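Local coordinates for protein putative beta-glucosidase (PDB 5WAB) that hydrolyses beta-glucosidic linkages as a family 3 glycoside hydrolase and probably releases terminal arabinopyranose from ginsenosides, at residues 211-215 with 216-220; 200-204 with 205-209; 173-177 with 178-182. All coordinates share one frame; numbering follows the deposited sequence.

Contact 1. Residues 211-215 with 216-220; sequences NRWLL and TDVLR
Arg212 O takes two backbone donors from the next turn: Thr216 N at 2.8 Å, an i to i+4 bond, and Asp217 N at 3.1 Å, an i to i+5 bond lying in the carbonyl plane. This sharing marks the place where helix 212-222, in the TIM-barrel-like N-terminal domain, widens into pi-type turns. The wider spacing continues in the 2.8 Å bond from Val218 N to Trp213 O and in that from Leu219 N to Leu214 O. Before the first turn stands Asn211 as N-cap, its OD1 accepting from Leu214 N, which sits above the plane of the amide carbonyl; a short amide side chain suits this place because it can fold back on the helix end. Trp213, with CG anti to its backbone N (chi1 173°), lays its indole beside the following turn. Val218 CG2 sits over one face of the six-membered ring, 3.8 Å from its centroid, a CH-pi contact for which one methyl of the beta-branched valine is well placed. Asp217 meets the same indole at its edge, with OD2 near CD1 and the carboxylate almost perpendicular to the ring. On the polar flank, Thr216 OG1 bonds to Ala245 O, while Thr216 CG2 lies over one face of the Arg212 guanidinium. Arg220 NH1, whose stronger partner is Gly246 O, curls back to Leu215 O in a weak, bent bond of 2.7 Å, with the carbonyl oxygen at the guanidinium edge.

Contact 2. Residues 200-204 with 205-209; sequences YNRIN and GVHSA
Arg202 lies across the imidazole of His207 in a tight beta hairpin whose type I' turn runs from Ile203 to Val206. Its CB rests near Val206 O, 3.5 Å away. CG then stands over the centre of the His207 ring, 3.4 Å from the centroid and 5° off the normal, a CH-pi contact. CD passes on to Gly205 O, and the bend at chi3 (-66°) turns the guanidinium back toward the turn: NE bonds to Arg166 O, and NH1 makes a weak bond to a water that in turn donates to Gly205 O. A long, flexible arginine suits this place, its methylenes covering a ring while its tip serves carbonyls. The ring is also held at its edge, where ND1 donates to Tyr200 O at 2.8 Å in a bent bond, the oxygen lying close to the ring plane. A leucine in place of His207 would probably leave Tyr200 O without this donor and Arg202 CG without a flat ring to rest on. Between the strands Ile203 N donates to Val206 O at 2.8 Å, and Gly205, at phi 94°, has no CB to collide with Asn204 O. The short approach of ND1 to a carbonyl oxygen, which can only accept, is consistent with a proton on ND1.

Contact 3. Residues 173-177 with 178-182; sequences QRALR and EIYFP
Arg174 and Glu178, one helical turn apart, run alongside each other in the same direction, joined by a salt bridge. The arginine grips side-on, NE at 3.1 Å and NH2 at 3.3 Å from the same Glu178 OE2. Both nitrogens come from one face of the carboxylate, NE from well above its plane and NH2 on the syn side, and the two flat groups are 43° apart. The bend in the arginine at chi3 (68°) swings its guanidinium alongside the extended glutamate. Farther along, Phe181 crosses Leu176: the leucine's aliphatic CB suits the flat ring face it covers, and Leu176 CD2 is 4.1 Å from Phe181 CE1, while Arg177 CD touches the ring edge. Behind these side chains the backbone sets the spacing: Glu178 N donates to Arg174 O at 2.8 Å, and Ala175 O receives Ile179 N together with a weak bond from Tyr180 N as the turns widen. Outward, Glu178 OE2 also accepts from Trp630 N, Arg174 NH2 donates to Ala596 O, and Arg177 pairs with Glu222 and makes a cation-pi contact with Trp630. This is an i to i+4 salt bridge on a helix of the TIM-barrel-like domain, facing strand 628-631 of the fibronectin type III-like domain.

How the contacts relate
All three contacts belong to the N-terminal, TIM-barrel-like domain and come in series along the chain: contact 3 on helix 173-180, contact 2 on the hairpin of strands 202-203 and 206-207, then contact 1 on helix 212-222. Their centres lie 12 to 15 Å apart, and each pair touches. Leu215 CD1 packs on Ser208 O at 3.5 Å, tying the helix of contact 1 to the end of the hairpin just before it. Leu214 and Trp213 meet Phe181 of contact 3, and Leu176 CD1 reaches Ile203 CG2. Two helices and a hairpin thus pack against one another, and the contact 3 side adjoins the fibronectin-like domain.

Contact 1. Residues 211-215 with 216-220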
loop_
_atom_site.group_PDB
_atom_site.type_symbol
_atom_site.label_atom_id
_atom_site.label_comp_id
_atom_site.label_asym_id
_atom_site.label_seq_id
_atom_site.Cartn_x
_atom_site.Cartn_y
_atom_site.Cartn_z
ATOM N N ASN A 211 -12.531 12.383 16.268
ATOM C CA ASN A 211 -13.488 11.287 16.158
ATOM C C ASN A 211 -13.205 10.295 17.283
ATOM O O ASN A 211 -12.317 9.446 17.166
ATOM C CB ASN A 211 -13.370 10.633 14.783
ATOM C CG ASN A 211 -14.569 9.780 14.424
ATOM O OD1 ASN A 211 -15.277 9.273 15.298
ATOM N ND2 ASN A 211 -14.789 9.596 13.124
ATOM N N ARG A 212 -13.962 10.399 18.375
ATOM C CA ARG A 212 -13.730 9.506 19.507
ATOM C C ARG A 212 -14.079 8.065 19.158
ATOM O O ARG A 212 -13.401 7.130 19.602
ATOM C CB ARG A 212 -14.535 9.965 20.723
ATOM C CG ARG A 212 -14.338 9.082 21.936
ATOM C CD ARG A 212 -14.919 9.715 23.179
ATOM N NE ARG A 212 -14.831 8.816 24.322
ATOM C CZ ARG A 212 -13.751 8.690 25.094
ATOM N NH1 ARG A 212 -12.660 9.409 24.846
ATOM N NH2 ARG A 212 -13.759 7.847 26.120
ATOM N N TRP A 213 -15.139 7.865 18.373
ATOM C CA TRP A 213 -15.469 6.519 17.924
ATOM C C TRP A 213 -14.302 5.897 17.175
ATOM O O TRP A 213 -13.951 4.733 17.405
ATOM C CB TRP A 213 -16.720 6.549 17.047
ATOM C CG TRP A 213 -17.032 5.230 16.421
ATOM C CD1 TRP A 213 -17.627 4.161 17.024
ATOM C CD2 TRP A 213 -16.775 4.836 15.068
ATOM N NE1 TRP A 213 -17.756 3.126 16.132
ATOM C CE2 TRP A 213 -17.243 3.518 14.922
ATOM C CE3 TRP A 213 -16.197 5.472 13.967
ATOM C CZ2 TRP A 213 -17.149 2.821 13.717
ATOM C CZ3 TRP A 213 -16.105 4.780 12.773
ATOM C CH2 TRP A 213 -16.575 3.469 12.659
ATOM N N LEU A 214 -13.673 6.667 16.291
ATOM C CA LEU A 214 -12.573 6.134 15.501
ATOM C C LEU A 214 -11.346 5.889 16.372
ATOM O O LEU A 214 -10.815 4.773 16.414
ATOM C CB LEU A 214 -12.255 7.099 14.355
ATOM C CG LEU A 214 -11.204 6.652 13.340
ATOM C CD1 LEU A 214 -11.734 5.481 12.519
ATOM C CD2 LEU A 214 -10.808 7.814 12.435
ATOM N N LEU A 215 -10.899 6.918 17.101
ATOM C CA LEU A 215 -9.627 6.866 17.813
ATOM C C LEU A 215 -9.699 6.100 19.131
ATOM O O LEU A 215 -8.653 5.693 19.648
ATOM C CB LEU A 215 -9.121 8.282 18.083
ATOM C CG LEU A 215 -8.898 9.222 16.895
ATOM C CD1 LEU A 215 -8.263 10.536 17.360
ATOM C CD2 LEU A 215 -8.036 8.551 15.835
ATOM N N THR A 216 -10.893 5.899 19.694
ATOM C CA THR A 216 -11.008 5.255 20.996
ATOM C C THR A 216 -11.900 4.024 20.943
ATOM O O THR A 216 -11.441 2.933 21.292
ATOM C CB THR A 216 -11.532 6.252 22.041
ATOM O OG1 THR A 216 -10.644 7.372 22.122
ATOM C CG2 THR A 216 -11.617 5.589 23.421
ATOM N N ASP A 217 -13.156 4.162 20.505
ATOM C CA ASP A 217 -14.073 3.022 20.469
ATOM C C ASP A 217 -13.518 1.891 19.611
ATOM O O ASP A 217 -13.427 0.744 20.061
ATOM C CB ASP A 217 -15.440 3.459 19.940
ATOM C CG ASP A 217 -16.125 4.451 20.851
ATOM O OD1 ASP A 217 -15.551 4.764 21.908
ATOM O OD2 ASP A 217 -17.235 4.918 20.515
ATOM N N VAL A 218 -13.154 2.194 18.367
ATOM C CA VAL A 218 -12.651 1.168 17.458
ATOM C C VAL A 218 -11.188 0.860 17.740
ATOM O O VAL A 218 -10.821 -0.273 18.072
ATOM C CB VAL A 218 -12.836 1.605 15.992
ATOM C CG1 VAL A 218 -12.103 0.645 15.075
ATOM C CG2 VAL A 218 -14.313 1.690 15.627
ATOM N N LEU A 219 -10.335 1.878 17.616
ATOM C CA LEU A 219 -8.893 1.656 17.601
ATOM C C LEU A 219 -8.408 1.005 18.893
ATOM O O LEU A 219 -7.654 0.023 18.862
ATOM C CB LEU A 219 -8.180 2.986 17.346
ATOM C CG LEU A 219 -6.653 2.996 17.288
ATOM C CD1 LEU A 219 -6.142 2.095 16.171
ATOM C CD2 LEU A 219 -6.151 4.415 17.110
ATOM N N ARG A 220 -8.867 1.504 20.042
ATOM C CA ARG A 220 -8.352 1.046 21.328
ATOM C C ARG A 220 -9.262 0.046 22.032
ATOM O O ARG A 220 -8.799 -1.025 22.435
ATOM C CB ARG A 220 -8.102 2.249 22.244
ATOM C CG ARG A 220 -6.956 3.136 21.782
ATOM C CD ARG A 220 -6.888 4.377 22.620
ATOM N NE ARG A 220 -5.633 5.095 22.468
ATOM C CZ ARG A 220 -5.506 6.207 21.755
ATOM N NH1 ARG A 220 -6.559 6.698 21.110
ATOM N NH2 ARG A 220 -4.332 6.821 21.680
#

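Contact 2. Residues 200-204 with 205-209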
loop_
_atom_site.group_PDB
_atom_site.type_symbol
_atom_site.label_atom_id
_atom_site.label_comp_id
_atom_site.label_asym_id
_atom_site.label_seq_id
_atom_site.Cartn_x
_atom_site.Cartn_y
_atom_site.Cartn_z
ATOM N N TYR A 200 -6.638 13.953 7.552
ATOM C CA TYR A 200 -7.204 15.299 7.560
ATOM C C TYR A 200 -8.717 15.286 7.430
ATOM O O TYR A 200 -9.385 16.194 7.938
ATOM C CB TYR A 200 -6.641 16.131 6.408
ATOM C CG TYR A 200 -5.242 16.672 6.576
ATOM C CD1 TYR A 200 -4.972 17.682 7.487
ATOM C CD2 TYR A 200 -4.200 16.205 5.785
ATOM C CE1 TYR A 200 -3.696 18.195 7.624
ATOM C CE2 TYR A 200 -2.926 16.709 5.912
ATOM C CZ TYR A 200 -2.677 17.703 6.834
ATOM O OH TYR A 200 -1.403 18.206 6.964
ATOM N N ASN A 201 -9.274 14.301 6.727
ATOM C CA ASN A 201 -10.647 14.410 6.270
ATOM C C ASN A 201 -11.621 14.067 7.388
ATOM O O ASN A 201 -11.250 13.564 8.450
ATOM C CB ASN A 201 -10.894 13.491 5.079
ATOM C CG ASN A 201 -10.606 12.035 5.398
ATOM O OD1 ASN A 201 -9.453 11.601 5.390
ATOM N ND2 ASN A 201 -11.656 11.274 5.688
ATOM N N ARG A 202 -12.892 14.334 7.116
ATOM C CA ARG A 202 -13.986 13.906 7.969
ATOM C C ARG A 202 -14.529 12.574 7.472
ATOM O O ARG A 202 -14.448 12.253 6.281
ATOM C CB ARG A 202 -15.116 14.942 7.979
ATOM C CG ARG A 202 -14.776 16.292 8.593
ATOM C CD ARG A 202 -15.964 17.246 8.489
ATOM N NE ARG A 202 -16.256 17.582 7.102
ATOM C CZ ARG A 202 -17.428 18.036 6.661
ATOM N NH1 ARG A 202 -18.444 18.208 7.495
ATOM N NH2 ARG A 202 -17.588 18.311 5.374
ATOM N N ILE A 203 -15.073 11.789 8.397
ATOM C CA ILE A 203 -15.791 10.562 8.069
ATOM C C ILE A 203 -17.192 10.704 8.639
ATOM O O ILE A 203 -17.374 10.703 9.865
ATOM C CB ILE A 203 -15.096 9.311 8.617
ATOM C CG1 ILE A 203 -13.702 9.173 8.004
ATOM C CG2 ILE A 203 -15.959 8.075 8.360
ATOM C CD1 ILE A 203 -12.884 8.042 8.588
ATOM N N ASN A 204 -18.179 10.849 7.756
ATOM C CA ASN A 204 -19.572 11.033 8.155
ATOM C C ASN A 204 -19.726 12.248 9.067
ATOM O O ASN A 204 -20.426 12.204 10.079
ATOM C CB ASN A 204 -20.119 9.766 8.821
ATOM C CG ASN A 204 -20.132 8.577 7.873
ATOM O OD1 ASN A 204 -20.524 8.704 6.713
ATOM N ND2 ASN A 204 -19.681 7.423 8.355
ATOM N N GLY A 205 -19.054 13.344 8.709
ATOM C CA GLY A 205 -19.211 14.610 9.396
ATOM C C GLY A 205 -18.222 14.899 10.511
ATOM O O GLY A 205 -18.260 15.998 11.076
ATOM N N VAL A 206 -17.345 13.963 10.854
ATOM C CA VAL A 206 -16.424 14.125 11.972
ATOM C C VAL A 206 -14.994 14.024 11.452
ATOM O O VAL A 206 -14.620 13.011 10.848
ATOM C CB VAL A 206 -16.685 13.089 13.076
ATOM C CG1 VAL A 206 -15.762 13.330 14.248
ATOM C CG2 VAL A 206 -18.138 13.155 13.528
ATOM N N HIS A 207 -14.197 15.066 11.694
ATOM C CA HIS A 207 -12.773 15.009 11.388
ATOM C C HIS A 207 -12.122 13.894 12.198
ATOM O O HIS A 207 -12.480 13.656 13.354
ATOM C CB HIS A 207 -12.099 16.341 11.714
ATOM C CG HIS A 207 -12.172 17.353 10.612
ATOM N ND1 HIS A 207 -11.513 17.202 9.411
ATOM C CD2 HIS A 207 -12.823 18.538 10.536
ATOM C CE1 HIS A 207 -11.755 18.248 8.642
ATOM N NE2 HIS A 207 -12.551 19.073 9.300
ATOM N N SER A 208 -11.156 13.208 11.587
ATOM C CA SER A 208 -10.551 12.065 12.261
ATOM C C SER A 208 -9.852 12.479 13.551
ATOM O O SER A 208 -9.863 11.724 14.531
ATOM C CB SER A 208 -9.573 11.354 11.320
ATOM O OG SER A 208 -10.220 10.932 10.123
ATOM N N ALA A 209 -9.259 13.676 13.583
ATOM C CA ALA A 209 -8.545 14.135 14.769
ATOM C C ALA A 209 -9.465 14.326 15.963
ATOM O O ALA A 209 -8.984 14.417 17.096
ATOM C CB ALA A 209 -7.819 15.446 14.461
HETATM O O HOH W 1 -9.091 15.302 11.109
HETATM O O HOH W 2 -19.638 18.695 10.053
#

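Contact 3. Residues 173-177 with 178-182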
loop_
_atom_site.group_PDB
_atom_site.type_symbol
_atom_site.label_atom_id
_atom_site.label_comp_id
_atom_site.label_asym_id
_atom_site.label_seq_id
_atom_site.Cartn_x
_atom_site.Cartn_y
_atom_site.Cartn_z
ATOM N N GLN A 173 -21.134 1.643 7.233
ATOM C CA GLN A 173 -20.379 0.883 8.225
ATOM C C GLN A 173 -19.734 -0.357 7.617
ATOM O O GLN A 173 -18.558 -0.635 7.880
ATOM C CB GLN A 173 -21.279 0.513 9.401
ATOM C CG GLN A 173 -21.568 1.713 10.282
ATOM C CD GLN A 173 -20.291 2.367 10.783
ATOM O OE1 GLN A 173 -20.030 3.538 10.511
ATOM N NE2 GLN A 173 -19.491 1.610 11.532
ATOM N N ARG A 174 -20.473 -1.101 6.787
ATOM C CA ARG A 174 -19.887 -2.266 6.125
ATOM C C ARG A 174 -18.634 -1.891 5.347
ATOM O O ARG A 174 -17.603 -2.566 5.449
ATOM C CB ARG A 174 -20.900 -2.924 5.190
ATOM C CG ARG A 174 -21.774 -3.965 5.840
ATOM C CD ARG A 174 -22.433 -4.846 4.790
ATOM N NE ARG A 174 -21.484 -5.701 4.076
ATOM C CZ ARG A 174 -21.727 -6.256 2.888
ATOM N NH1 ARG A 174 -22.883 -6.042 2.276
ATOM N NH2 ARG A 174 -20.813 -7.021 2.302
ATOM N N ALA A 175 -18.704 -0.820 4.554
ATOM C CA ALA A 175 -17.551 -0.443 3.746
ATOM C C ALA A 175 -16.382 -0.018 4.623
ATOM O O ALA A 175 -15.227 -0.354 4.330
ATOM C CB ALA A 175 -17.937 0.663 2.760
ATOM N N LEU A 176 -16.661 0.694 5.720
ATOM C CA LEU A 176 -15.608 1.031 6.675
ATOM C C LEU A 176 -14.995 -0.229 7.277
ATOM O O LEU A 176 -13.768 -0.380 7.317
ATOM C CB LEU A 176 -16.169 1.932 7.776
ATOM C CG LEU A 176 -16.301 3.426 7.493
ATOM C CD1 LEU A 176 -17.042 4.087 8.618
ATOM C CD2 LEU A 176 -14.932 4.070 7.304
ATOM N N ARG A 177 -15.840 -1.157 7.734
ATOM C CA ARG A 177 -15.348 -2.344 8.425
ATOM C C ARG A 177 -14.638 -3.310 7.481
ATOM O O ARG A 177 -13.675 -3.972 7.883
ATOM C CB ARG A 177 -16.505 -3.054 9.126
ATOM C CG ARG A 177 -17.146 -2.258 10.242
ATOM C CD ARG A 177 -16.233 -2.192 11.433
ATOM N NE ARG A 177 -16.892 -1.582 12.582
ATOM C CZ ARG A 177 -16.374 -1.555 13.804
ATOM N NH1 ARG A 177 -15.190 -2.109 14.031
ATOM N NH2 ARG A 177 -17.044 -0.984 14.797
ATOM N N GLU A 178 -15.096 -3.425 6.233
ATOM C CA GLU A 178 -14.548 -4.437 5.336
ATOM C C GLU A 178 -13.483 -3.908 4.383
ATOM O O GLU A 178 -12.637 -4.690 3.932
ATOM C CB GLU A 178 -15.661 -5.097 4.513
ATOM C CG GLU A 178 -16.706 -5.844 5.328
ATOM C CD GLU A 178 -17.609 -6.707 4.468
ATOM O OE1 GLU A 178 -17.171 -7.111 3.370
ATOM O OE2 GLU A 178 -18.763 -6.962 4.878
ATOM N N ILE A 179 -13.503 -2.616 4.043
ATOM C CA ILE A 179 -12.588 -2.051 3.048
ATOM C C ILE A 179 -11.511 -1.187 3.699
ATOM O O ILE A 179 -10.317 -1.450 3.548
ATOM C CB ILE A 179 -13.352 -1.262 1.961
ATOM C CG1 ILE A 179 -14.439 -2.127 1.308
ATOM C CG2 ILE A 179 -12.376 -0.712 0.935
ATOM C CD1 ILE A 179 -13.930 -3.374 0.615
ATOM N N TYR A 180 -11.912 -0.143 4.421
ATOM C CA TYR A 180 -10.969 0.891 4.833
ATOM C C TYR A 180 -10.347 0.646 6.199
ATOM O O TYR A 180 -9.323 1.265 6.512
ATOM C CB TYR A 180 -11.673 2.255 4.802
ATOM C CG TYR A 180 -12.262 2.524 3.436
ATOM C CD1 TYR A 180 -11.470 3.023 2.411
ATOM C CD2 TYR A 180 -13.593 2.225 3.152
ATOM C CE1 TYR A 180 -11.985 3.245 1.152
ATOM C CE2 TYR A 180 -14.122 2.447 1.885
ATOM C CZ TYR A 180 -13.306 2.954 0.889
ATOM O OH TYR A 180 -13.802 3.180 -0.374
ATOM N N PHE A 181 -10.886 -0.283 6.983
ATOM C CA PHE A 181 -10.344 -0.603 8.302
ATOM C C PHE A 181 -9.399 -1.806 8.313
ATOM O O PHE A 181 -8.374 -1.739 9.002
ATOM C CB PHE A 181 -11.478 -0.844 9.307
ATOM C CG PHE A 181 -12.095 0.418 9.850
ATOM C CD1 PHE A 181 -11.567 1.662 9.535
ATOM C CD2 PHE A 181 -13.227 0.361 10.651
ATOM C CE1 PHE A 181 -12.137 2.825 10.035
ATOM C CE2 PHE A 181 -13.807 1.521 11.146
ATOM C CZ PHE A 181 -13.260 2.752 10.838
ATOM N N PRO A 182 -9.698 -2.920 7.613
ATOM C CA PRO A 182 -8.947 -4.168 7.874
ATOM C C PRO A 182 -7.433 -4.052 7.781
ATOM O O PRO A 182 -6.733 -4.758 8.521
ATOM C CB PRO A 182 -9.499 -5.130 6.815
ATOM C CG PRO A 182 -10.876 -4.677 6.615
ATOM C CD PRO A 182 -10.807 -3.172 6.672
#